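Local coordinates for trehalose-6-phosphate phosphatase-related protein (Thermoplasma acidophilum, PDB 1U02), which removes the phosphate from trehalose 6-phosphate to release free trehalose, the last step of trehalose synthesis, with magnesium as its cofactor, at residues I16-P19 and E20-Y23; R133-E136 and I137-F141; A164-V168 and R169-P173. All blocks are in the same frame, centred on the assembly; numbering follows the deposited sequence.

Contact 1: I16-P19 and E20-Y23; sequences IMNP and EESY. With NA (sodium ion), chain C.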
ATOM      1  N   ILE A  16      -3.316   0.886 -12.304  1.00 17.32           N
ATOM      2  CA  ILE A  16      -3.862   0.283 -13.516  1.00 16.03           C
ATOM      3  C   ILE A  16      -5.163  -0.460 -13.219  1.00 17.51           C
ATOM      4  O   ILE A  16      -5.496  -0.711 -12.056  1.00 16.66           O
ATOM      5  CB  ILE A  16      -2.853  -0.689 -14.168  1.00 17.68           C
ATOM      6  CG1 ILE A  16      -2.397  -1.738 -13.154  1.00 13.94           C
ATOM      7  CG2 ILE A  16      -1.646   0.092 -14.704  1.00 16.69           C
ATOM      8  CD1 ILE A  16      -1.450  -2.760 -13.735  1.00 16.33           C
HETATM    9  N   MSE A  17      -5.897  -0.811 -14.270  1.00 16.82           N
HETATM   10  CA  MSE A  17      -7.170  -1.506 -14.098  1.00 18.04           C
HETATM   11  C   MSE A  17      -7.016  -2.935 -13.562  1.00 15.44           C
HETATM   12  O   MSE A  17      -7.921  -3.454 -12.911  1.00 16.04           O
HETATM   13  CB  MSE A  17      -7.946  -1.536 -15.419  1.00 21.11           C
HETATM   14  CG  MSE A  17      -9.357  -2.100 -15.281  1.00 28.14           C
HETATM   15 SE   MSE A  17     -10.462  -1.061 -14.058  1.00 36.32          SE
HETATM   16  CE  MSE A  17     -11.313   0.114 -15.339  1.00 35.71           C
ATOM     17  N   ASN A  18      -5.878  -3.565 -13.852  1.00 14.23           N
ATOM     18  CA  ASN A  18      -5.598  -4.930 -13.392  1.00 12.81           C
ATOM     19  C   ASN A  18      -4.450  -4.892 -12.367  1.00 12.81           C
ATOM     20  O   ASN A  18      -3.296  -5.169 -12.699  1.00  9.71           O
ATOM     21  CB  ASN A  18      -5.207  -5.822 -14.579  1.00 13.40           C
ATOM     22  CG  ASN A  18      -6.309  -5.930 -15.631  1.00 17.43           C
ATOM     23  OD1 ASN A  18      -7.420  -5.428 -15.443  1.00 17.01           O
ATOM     24  ND2 ASN A  18      -6.001  -6.590 -16.746  1.00 17.19           N
ATOM     25  N   PRO A  19      -4.763  -4.564 -11.102  1.00 12.87           N
ATOM     26  CA  PRO A  19      -3.752  -4.483 -10.040  1.00 12.45           C
ATOM     27  C   PRO A  19      -2.879  -5.712  -9.807  1.00 12.21           C
ATOM     28  O   PRO A  19      -1.791  -5.604  -9.243  1.00 12.00           O
ATOM     29  CB  PRO A  19      -4.569  -4.093  -8.802  1.00 11.58           C
ATOM     30  CG  PRO A  19      -5.945  -4.624  -9.102  1.00 16.35           C
ATOM     31  CD  PRO A  19      -6.110  -4.295 -10.570  1.00 13.18           C
ATOM     32  N   GLU A  20      -3.335  -6.877 -10.244  1.00 11.63           N
ATOM     33  CA  GLU A  20      -2.537  -8.082 -10.046  1.00 13.24           C
ATOM     34  C   GLU A  20      -1.307  -8.113 -10.958  1.00 11.24           C
ATOM     35  O   GLU A  20      -0.384  -8.894 -10.741  1.00 10.92           O
ATOM     36  CB  GLU A  20      -3.386  -9.332 -10.305  1.00 14.06           C
ATOM     37  CG  GLU A  20      -3.800  -9.521 -11.767  1.00 13.84           C
ATOM     38  CD  GLU A  20      -5.030  -8.717 -12.164  1.00 16.43           C
ATOM     39  OE1 GLU A  20      -5.495  -7.862 -11.373  1.00 15.17           O
ATOM     40  OE2 GLU A  20      -5.536  -8.943 -13.284  1.00 16.38           O
ATOM     41  N   GLU A  21      -1.303  -7.260 -11.977  1.00 11.07           N
ATOM     42  CA  GLU A  21      -0.207  -7.213 -12.946  1.00 12.06           C
ATOM     43  C   GLU A  21       0.911  -6.224 -12.603  1.00 12.09           C
ATOM     44  O   GLU A  21       1.892  -6.123 -13.333  1.00 13.52           O
ATOM     45  CB  GLU A  21      -0.763  -6.840 -14.328  1.00 12.38           C
ATOM     46  CG  GLU A  21      -1.855  -7.768 -14.864  1.00 11.54           C
ATOM     47  CD  GLU A  21      -2.376  -7.321 -16.222  1.00 15.28           C
ATOM     48  OE1 GLU A  21      -1.768  -6.405 -16.814  1.00 14.09           O
ATOM     49  OE2 GLU A  21      -3.383  -7.882 -16.706  1.00 13.45           O
ATOM     50  N   SER A  22       0.773  -5.510 -11.494  1.00 12.28           N
ATOM     51  CA  SER A  22       1.749  -4.486 -11.121  1.00 13.32           C
ATOM     52  C   SER A  22       3.150  -4.904 -10.672  1.00 13.37           C
ATOM     53  O   SER A  22       3.650  -4.435  -9.643  1.00 11.24           O
ATOM     54  CB  SER A  22       1.133  -3.562 -10.070  1.00 13.52           C
ATOM     55  OG  SER A  22      -0.030  -2.942 -10.591  1.00 15.33           O
ATOM     56  N   TYR A  23       3.785  -5.776 -11.448  1.00 13.31           N
ATOM     57  CA  TYR A  23       5.145  -6.210 -11.146  1.00 12.96           C
ATOM     58  C   TYR A  23       6.099  -5.088 -11.540  1.00 12.50           C
ATOM     59  O   TYR A  23       5.849  -4.370 -12.503  1.00 11.38           O
ATOM     60  CB  TYR A  23       5.478  -7.470 -11.934  1.00 13.33           C
ATOM     61  CG  TYR A  23       4.837  -8.700 -11.353  1.00 14.87           C
ATOM     62  CD1 TYR A  23       5.604  -9.653 -10.693  1.00 14.58           C
ATOM     63  CD2 TYR A  23       3.461  -8.905 -11.448  1.00 14.67           C
ATOM     64  CE1 TYR A  23       5.018 -10.787 -10.140  1.00 15.92           C
ATOM     65  CE2 TYR A  23       2.865 -10.035 -10.897  1.00 17.07           C
ATOM     66  CZ  TYR A  23       3.653 -10.971 -10.248  1.00 16.27           C
ATOM     67  OH  TYR A  23       3.082 -12.107  -9.721  1.00 20.37           O
TER
HETATM   68 NA    NA C 241      -0.761  -0.560  -9.484  1.00 28.18          NA
HETATM   69  O   HOH W   1      -3.265  -0.373  -9.807  1.00 17.60           O
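Asn18 and Glu21 both set CG beside their own backbone N (chi1 -61° and -57°), and Glu21 runs on extended, which lays the amide alongside the carboxylate with both side chains pointing the same way. The two planes stand steeply across each other, 78° apart. Asn18 ND2 sends its N-H within the amide plane to Glu21 OE2 at 2.9 Å, nearly straight, and with that steep angle meets the oxygen from above the carboxylate plane. The same pair is tied through the backbone, where Glu21 N donates to Asn18 O at 3.0 Å; this i+3 to i bond closes the short 3-10 turn through Pro19, Glu20 and Glu21. The other end of the amide is held as well, OD1 accepting a hydrogen bond from Arg107. Replacing Asn18 by an alanine would probably leave Glu21 OE2 and Arg107 without their amide partner and let the Glu21 carboxylate turn. Glu20 bends at chi2 and folds back over the turn: OE2 rests 3.4 Å from Asn18 CB, while OE1 is held by Tyr109. The whole turn belongs to the loop after strand 3-7, which carries the probable HAD-type nucleophile Asp7, and reaches a sodium site next to the magnesium site, Asp9 being a ligand of both ions. Ser22, the centre of an inverse gamma turn, binds sodium through OG at 2.7 Å, alongside Asp9 OD1 and Pro14 O. A water on the sodium, 2.5 Å away, accepts from Ile16 N at 2.8 Å, so Ile16 is joined to the ion at second hand. Ile16 CD1 lies 3.5 Å from Ser22 OG and reaches Glu21 CB, crossing the glutamate at about a right angle. Ser22 N adds a weak bond to Pro19 O, which Arg47 also engages.

Contact 2: R133-E136 and I137-F141; sequences RIEE and IARIF
The last two turns of helix 127-141 bring Glu135 beside Arg139 and Glu136 beside Ile140, each pair one turn apart. Four successive i to i+4 backbone bonds join the turns, from Ile137 N to Arg133 O at 3.0 Å through to Ile140 N to Glu136 O at 2.9 Å. Arg139 lies along Glu135 with both side chains pointing the same way. Its CG sits 3.1 Å from Glu135 O, and chi4 of 85° turns the guanidinium so that this same carbonyl oxygen comes over one of its faces. NH2 packs against Glu135 CB at 3.4 Å, whereas the salt bridge from NH2 to Glu135 OE1 is long, 3.9 Å; the carboxylate's stronger tie is from OE2 to Tyr147 OH on strand 144-147. The helix packs on the four-stranded antiparallel sheet of the smaller part of the fold, with Ile134, Ile137 and Ala138 set against Leu154 of strand 151-155. On the exposed side Glu136 CG, anti to its own N (chi1 178°), runs alongside Ile140 and touches CD1 at 3.9 Å. Arg133 makes a cation-pi contact with Trp99 of helix 99-102, and Phe141 packs on helix 86-96.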
ATOM      1  N   ARG A 133     -23.766  -5.169   1.055  1.00 16.74           N
ATOM      2  CA  ARG A 133     -23.426  -6.557   1.384  1.00 17.02           C
ATOM      3  C   ARG A 133     -22.062  -6.609   2.052  1.00 16.64           C
ATOM      4  O   ARG A 133     -21.867  -7.322   3.033  1.00 16.04           O
ATOM      5  CB  ARG A 133     -23.369  -7.441   0.133  1.00 19.63           C
ATOM      6  CG  ARG A 133     -24.702  -7.827  -0.475  1.00 22.85           C
ATOM      7  CD  ARG A 133     -24.475  -8.949  -1.490  1.00 27.86           C
ATOM      8  NE  ARG A 133     -25.685  -9.343  -2.201  1.00 29.17           N
ATOM      9  CZ  ARG A 133     -25.736 -10.325  -3.098  1.00 31.16           C
ATOM     10  NH1 ARG A 133     -24.640 -11.017  -3.392  1.00 30.78           N
ATOM     11  NH2 ARG A 133     -26.881 -10.616  -3.700  1.00 29.91           N
ATOM     12  N   ILE A 134     -21.114  -5.867   1.496  1.00 16.74           N
ATOM     13  CA  ILE A 134     -19.760  -5.831   2.044  1.00 16.69           C
ATOM     14  C   ILE A 134     -19.776  -5.285   3.471  1.00 17.48           C
ATOM     15  O   ILE A 134     -19.128  -5.834   4.362  1.00 19.23           O
ATOM     16  CB  ILE A 134     -18.838  -4.959   1.165  1.00 16.38           C
ATOM     17  CG1 ILE A 134     -18.637  -5.639  -0.190  1.00 17.24           C
ATOM     18  CG2 ILE A 134     -17.496  -4.736   1.858  1.00 15.91           C
ATOM     19  CD1 ILE A 134     -17.943  -4.766  -1.223  1.00 15.79           C
ATOM     20  N   GLU A 135     -20.532  -4.218   3.693  1.00 17.48           N
ATOM     21  CA  GLU A 135     -20.614  -3.624   5.021  1.00 19.24           C
ATOM     22  C   GLU A 135     -21.240  -4.600   6.015  1.00 19.97           C
ATOM     23  O   GLU A 135     -20.871  -4.618   7.186  1.00 18.52           O
ATOM     24  CB  GLU A 135     -21.412  -2.320   4.950  1.00 20.93           C
ATOM     25  CG  GLU A 135     -20.809  -1.351   3.942  1.00 23.54           C
ATOM     26  CD  GLU A 135     -21.615  -0.083   3.758  1.00 25.57           C
ATOM     27  OE1 GLU A 135     -22.859  -0.167   3.713  1.00 25.59           O
ATOM     28  OE2 GLU A 135     -20.994   0.999   3.639  1.00 25.66           O
ATOM     29  N   GLU A 136     -22.172  -5.422   5.541  1.00 19.21           N
ATOM     30  CA  GLU A 136     -22.822  -6.409   6.401  1.00 20.17           C
ATOM     31  C   GLU A 136     -21.794  -7.456   6.826  1.00 19.01           C
ATOM     32  O   GLU A 136     -21.735  -7.854   7.994  1.00 16.55           O
ATOM     33  CB  GLU A 136     -23.984  -7.075   5.655  1.00 24.00           C
ATOM     34  CG  GLU A 136     -24.700  -8.163   6.438  1.00 28.87           C
ATOM     35  CD  GLU A 136     -25.930  -8.686   5.710  1.00 34.83           C
ATOM     36  OE1 GLU A 136     -25.792  -9.152   4.555  1.00 38.04           O
ATOM     37  OE2 GLU A 136     -27.038  -8.627   6.291  1.00 36.53           O
ATOM     38  N   ILE A 137     -20.982  -7.902   5.874  1.00 16.66           N
ATOM     39  CA  ILE A 137     -19.948  -8.879   6.177  1.00 15.92           C
ATOM     40  C   ILE A 137     -18.968  -8.279   7.186  1.00 14.68           C
ATOM     41  O   ILE A 137     -18.519  -8.955   8.110  1.00 13.89           O
ATOM     42  CB  ILE A 137     -19.185  -9.292   4.896  1.00 15.60           C
ATOM     43  CG1 ILE A 137     -20.073 -10.196   4.041  1.00 16.63           C
ATOM     44  CG2 ILE A 137     -17.906 -10.030   5.255  1.00 17.06           C
ATOM     45  CD1 ILE A 137     -20.395 -11.533   4.702  1.00 14.72           C
ATOM     46  N   ALA A 138     -18.649  -7.002   7.006  1.00 15.28           N
ATOM     47  CA  ALA A 138     -17.729  -6.313   7.899  1.00 17.40           C
ATOM     48  C   ALA A 138     -18.252  -6.302   9.334  1.00 18.68           C
ATOM     49  O   ALA A 138     -17.495  -6.527  10.283  1.00 16.52           O
ATOM     50  CB  ALA A 138     -17.505  -4.887   7.415  1.00 17.03           C
ATOM     51  N   ARG A 139     -19.546  -6.042   9.493  1.00 17.19           N
ATOM     52  CA  ARG A 139     -20.131  -6.008  10.831  1.00 20.21           C
ATOM     53  C   ARG A 139     -20.162  -7.411  11.423  1.00 19.45           C
ATOM     54  O   ARG A 139     -19.873  -7.605  12.600  1.00 18.89           O
ATOM     55  CB  ARG A 139     -21.549  -5.424  10.787  1.00 22.08           C
ATOM     56  CG  ARG A 139     -21.616  -4.069  10.097  1.00 27.64           C
ATOM     57  CD  ARG A 139     -22.957  -3.379  10.289  1.00 33.03           C
ATOM     58  NE  ARG A 139     -23.090  -2.232   9.393  1.00 37.70           N
ATOM     59  CZ  ARG A 139     -23.509  -2.310   8.133  1.00 37.94           C
ATOM     60  NH1 ARG A 139     -23.847  -3.482   7.614  1.00 37.86           N
ATOM     61  NH2 ARG A 139     -23.574  -1.216   7.386  1.00 39.19           N
ATOM     62  N   ILE A 140     -20.507  -8.393  10.598  1.00 18.33           N
ATOM     63  CA  ILE A 140     -20.570  -9.770  11.065  1.00 19.36           C
ATOM     64  C   ILE A 140     -19.228 -10.267  11.603  1.00 18.80           C
ATOM     65  O   ILE A 140     -19.162 -10.843  12.690  1.00 17.82           O
ATOM     66  CB  ILE A 140     -21.030 -10.708   9.933  1.00 19.08           C
ATOM     67  CG1 ILE A 140     -22.462 -10.354   9.525  1.00 23.32           C
ATOM     68  CG2 ILE A 140     -20.936 -12.159  10.383  1.00 21.90           C
ATOM     69  CD1 ILE A 140     -22.936 -11.058   8.265  1.00 23.82           C
ATOM     70  N   PHE A 141     -18.159 -10.028  10.849  1.00 17.80           N
ATOM     71  CA  PHE A 141     -16.831 -10.480  11.239  1.00 18.66           C
ATOM     72  C   PHE A 141     -16.029  -9.508  12.088  1.00 18.84           C
ATOM     73  O   PHE A 141     -14.926  -9.833  12.532  1.00 20.62           O
ATOM     74  CB  PHE A 141     -16.037 -10.842   9.992  1.00 17.59           C
ATOM     75  CG  PHE A 141     -16.529 -12.082   9.314  1.00 18.88           C
ATOM     76  CD1 PHE A 141     -16.048 -13.332   9.691  1.00 20.05           C
ATOM     77  CD2 PHE A 141     -17.500 -12.005   8.319  1.00 17.30           C
ATOM     78  CE1 PHE A 141     -16.524 -14.494   9.084  1.00 21.71           C
ATOM     79  CE2 PHE A 141     -17.986 -13.156   7.706  1.00 19.72           C
ATOM     80  CZ  PHE A 141     -17.498 -14.403   8.088  1.00 22.13           C
TER

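Contact 3: A164-V168 and R169-P173; sequences AIRSV and RGERP
Backbone bonds end helix 161-169 in orderly fashion: Arg169 N donates to Ile165 O at 3.0 Å, almost straight, and Gly170 N to Arg166 O at 2.7 Å. Gly170, with phi 65°, leaves helical geometry, and a type II' beta turn from Arg169 to Arg172 carries the chain toward strand 174-178. Side-chain to backbone bonds then fasten the turn to the helix. Arg166, bent at chi2 and chi3, curls back so that NH2 gives an N-H in the guanidinium plane to Gly170 O at 2.7 Å, with NE adding a weak bond. Arg172 NH2 reaches Val168 O at 2.9 Å from above the carbonyl plane. Arg169 grips Arg172 O side-on with NE and NH2, both to the one oxygen. Apolar contact is slight across the bend, with Ile165 CG2 3.9 Å from Arg169 CD; Ile165 and Val168 pack on Phe5 of strand 3-7. Among charges, the Arg166 guanidinium has Glu171 OE2 over one face, 3.2 Å from NH2, an ion pair without an aimed N-H, and Arg169 NH1 over the opposite face, 2.9 Å from NH2, the guanidinium planes 30° apart. Asp192 is salt-bridged to Arg169 NH2 and forms a weak, long pair with Arg166; this shared negative charge, with Glu171 as a second carboxylate beside Arg166, probably lets the two guanidinium groups sit so close.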
ATOM      1  N   ALA A 164       2.383   3.464  11.629  1.00 19.59           N
ATOM      2  CA  ALA A 164       3.379   2.433  11.363  1.00 17.54           C
ATOM      3  C   ALA A 164       4.717   3.073  11.009  1.00 15.17           C
ATOM      4  O   ALA A 164       5.766   2.666  11.510  1.00 15.83           O
ATOM      5  CB  ALA A 164       2.910   1.531  10.222  1.00 17.38           C
ATOM      6  N   ILE A 165       4.682   4.073  10.136  1.00 15.87           N
ATOM      7  CA  ILE A 165       5.907   4.755   9.748  1.00 16.37           C
ATOM      8  C   ILE A 165       6.504   5.446  10.973  1.00 18.36           C
ATOM      9  O   ILE A 165       7.688   5.296  11.273  1.00 19.82           O
ATOM     10  CB  ILE A 165       5.637   5.791   8.635  1.00 17.37           C
ATOM     11  CG1 ILE A 165       5.230   5.062   7.351  1.00 14.10           C
ATOM     12  CG2 ILE A 165       6.885   6.644   8.395  1.00 14.72           C
ATOM     13  CD1 ILE A 165       4.794   5.983   6.226  1.00 17.04           C
ATOM     14  N   ARG A 166       5.668   6.191  11.686  1.00 21.70           N
ATOM     15  CA  ARG A 166       6.100   6.903  12.887  1.00 24.02           C
ATOM     16  C   ARG A 166       6.805   5.948  13.852  1.00 24.13           C
ATOM     17  O   ARG A 166       7.872   6.251  14.388  1.00 24.61           O
ATOM     18  CB  ARG A 166       4.883   7.514  13.580  1.00 26.63           C
ATOM     19  CG  ARG A 166       5.198   8.415  14.761  1.00 30.74           C
ATOM     20  CD  ARG A 166       5.301   9.876  14.340  1.00 33.93           C
ATOM     21  NE  ARG A 166       6.675  10.367  14.334  1.00 34.80           N
ATOM     22  CZ  ARG A 166       7.013  11.641  14.146  1.00 34.53           C
ATOM     23  NH1 ARG A 166       6.077  12.560  13.947  1.00 33.21           N
ATOM     24  NH2 ARG A 166       8.289  11.999  14.168  1.00 35.08           N
ATOM     25  N   SER A 167       6.195   4.785  14.056  1.00 25.23           N
ATOM     26  CA  SER A 167       6.725   3.770  14.957  1.00 25.93           C
ATOM     27  C   SER A 167       8.134   3.317  14.576  1.00 25.73           C
ATOM     28  O   SER A 167       8.957   3.029  15.442  1.00 25.57           O
ATOM     29  CB  SER A 167       5.778   2.569  14.985  1.00 27.83           C
ATOM     30  OG  SER A 167       6.300   1.529  15.785  1.00 32.31           O
ATOM     31  N   VAL A 168       8.410   3.257  13.279  1.00 23.64           N
ATOM     32  CA  VAL A 168       9.725   2.839  12.808  1.00 22.47           C
ATOM     33  C   VAL A 168      10.791   3.935  12.891  1.00 22.88           C
ATOM     34  O   VAL A 168      11.877   3.712  13.425  1.00 22.48           O
ATOM     35  CB  VAL A 168       9.660   2.353  11.346  1.00 20.54           C
ATOM     36  CG1 VAL A 168      11.065   2.141  10.807  1.00 19.79           C
ATOM     37  CG2 VAL A 168       8.860   1.062  11.266  1.00 18.78           C
ATOM     38  N   ARG A 169      10.474   5.110  12.360  1.00 23.37           N
ATOM     39  CA  ARG A 169      11.416   6.226  12.333  1.00 24.96           C
ATOM     40  C   ARG A 169      11.545   7.009  13.631  1.00 26.58           C
ATOM     41  O   ARG A 169      12.604   7.569  13.913  1.00 27.77           O
ATOM     42  CB  ARG A 169      11.041   7.204  11.215  1.00 24.53           C
ATOM     43  CG  ARG A 169       9.658   7.817  11.366  1.00 25.17           C
ATOM     44  CD  ARG A 169       9.436   8.934  10.355  1.00 26.64           C
ATOM     45  NE  ARG A 169      10.312  10.073  10.619  1.00 26.60           N
ATOM     46  CZ  ARG A 169       9.895  11.251  11.076  1.00 25.87           C
ATOM     47  NH1 ARG A 169       8.606  11.460  11.318  1.00 22.71           N
ATOM     48  NH2 ARG A 169      10.771  12.223  11.297  1.00 26.37           N
ATOM     49  N   GLY A 170      10.479   7.054  14.421  1.00 27.97           N
ATOM     50  CA  GLY A 170      10.539   7.819  15.653  1.00 30.41           C
ATOM     51  C   GLY A 170      10.717   9.273  15.256  1.00 31.48           C
ATOM     52  O   GLY A 170       9.862   9.838  14.579  1.00 30.92           O
ATOM     53  N   GLU A 171      11.829   9.881  15.659  1.00 33.08           N
ATOM     54  CA  GLU A 171      12.100  11.275  15.314  1.00 34.80           C
ATOM     55  C   GLU A 171      13.198  11.380  14.260  1.00 33.51           C
ATOM     56  O   GLU A 171      13.530  12.477  13.814  1.00 33.97           O
ATOM     57  CB  GLU A 171      12.523  12.065  16.560  1.00 37.11           C
ATOM     58  CG  GLU A 171      11.465  12.141  17.649  1.00 41.45           C
ATOM     59  CD  GLU A 171      10.186  12.802  17.173  1.00 44.26           C
ATOM     60  OE1 GLU A 171      10.254  13.950  16.685  1.00 46.78           O
ATOM     61  OE2 GLU A 171       9.111  12.170  17.291  1.00 45.56           O
ATOM     62  N   ARG A 172      13.756  10.238  13.866  1.00 32.84           N
ATOM     63  CA  ARG A 172      14.829  10.204  12.874  1.00 31.02           C
ATOM     64  C   ARG A 172      14.444  10.833  11.541  1.00 30.40           C
ATOM     65  O   ARG A 172      13.284  10.795  11.130  1.00 29.64           O
ATOM     66  CB  ARG A 172      15.289   8.762  12.631  1.00 32.28           C
ATOM     67  CG  ARG A 172      15.923   8.091  13.837  1.00 33.94           C
ATOM     68  CD  ARG A 172      16.479   6.724  13.472  1.00 35.56           C
ATOM     69  NE  ARG A 172      15.429   5.779  13.109  1.00 38.03           N
ATOM     70  CZ  ARG A 172      15.650   4.546  12.662  1.00 39.14           C
ATOM     71  NH1 ARG A 172      16.892   4.102  12.516  1.00 39.37           N
ATOM     72  NH2 ARG A 172      14.630   3.752  12.369  1.00 38.87           N
ATOM     73  N   PRO A 173      15.423  11.435  10.849  1.00 29.27           N
ATOM     74  CA  PRO A 173      15.175  12.069   9.552  1.00 28.34           C
ATOM     75  C   PRO A 173      14.692  11.043   8.532  1.00 26.36           C
ATOM     76  O   PRO A 173      15.206   9.924   8.475  1.00 25.51           O
ATOM     77  CB  PRO A 173      16.539  12.642   9.184  1.00 28.98           C
ATOM     78  CG  PRO A 173      17.119  12.990  10.525  1.00 30.81           C
ATOM     79  CD  PRO A 173      16.775  11.758  11.339  1.00 29.99           C
TER

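All three contacts are local, one continuous stretch each, and none touches another. Contact 1 is a surface loop by the metal sites, whereas contacts 2 and 3 are partly buried, contact 2 within a helix and contact 3 at a helix end, on different sheets: contact 2 packs on the four-stranded antiparallel sheet, contact 3 on the eight-stranded sheet with strand 3-7, which ends in the probable nucleophile Asp7. Contacts 1 and 3 lie on opposite sides of the chain's centre, their centres about 30 Å apart. Their chemistry follows their place: an amide-carboxylate hydrogen bond and a sodium ion in contact 1, regular helical bonding in contact 2, and arginines binding backbone carbonyls in contact 3.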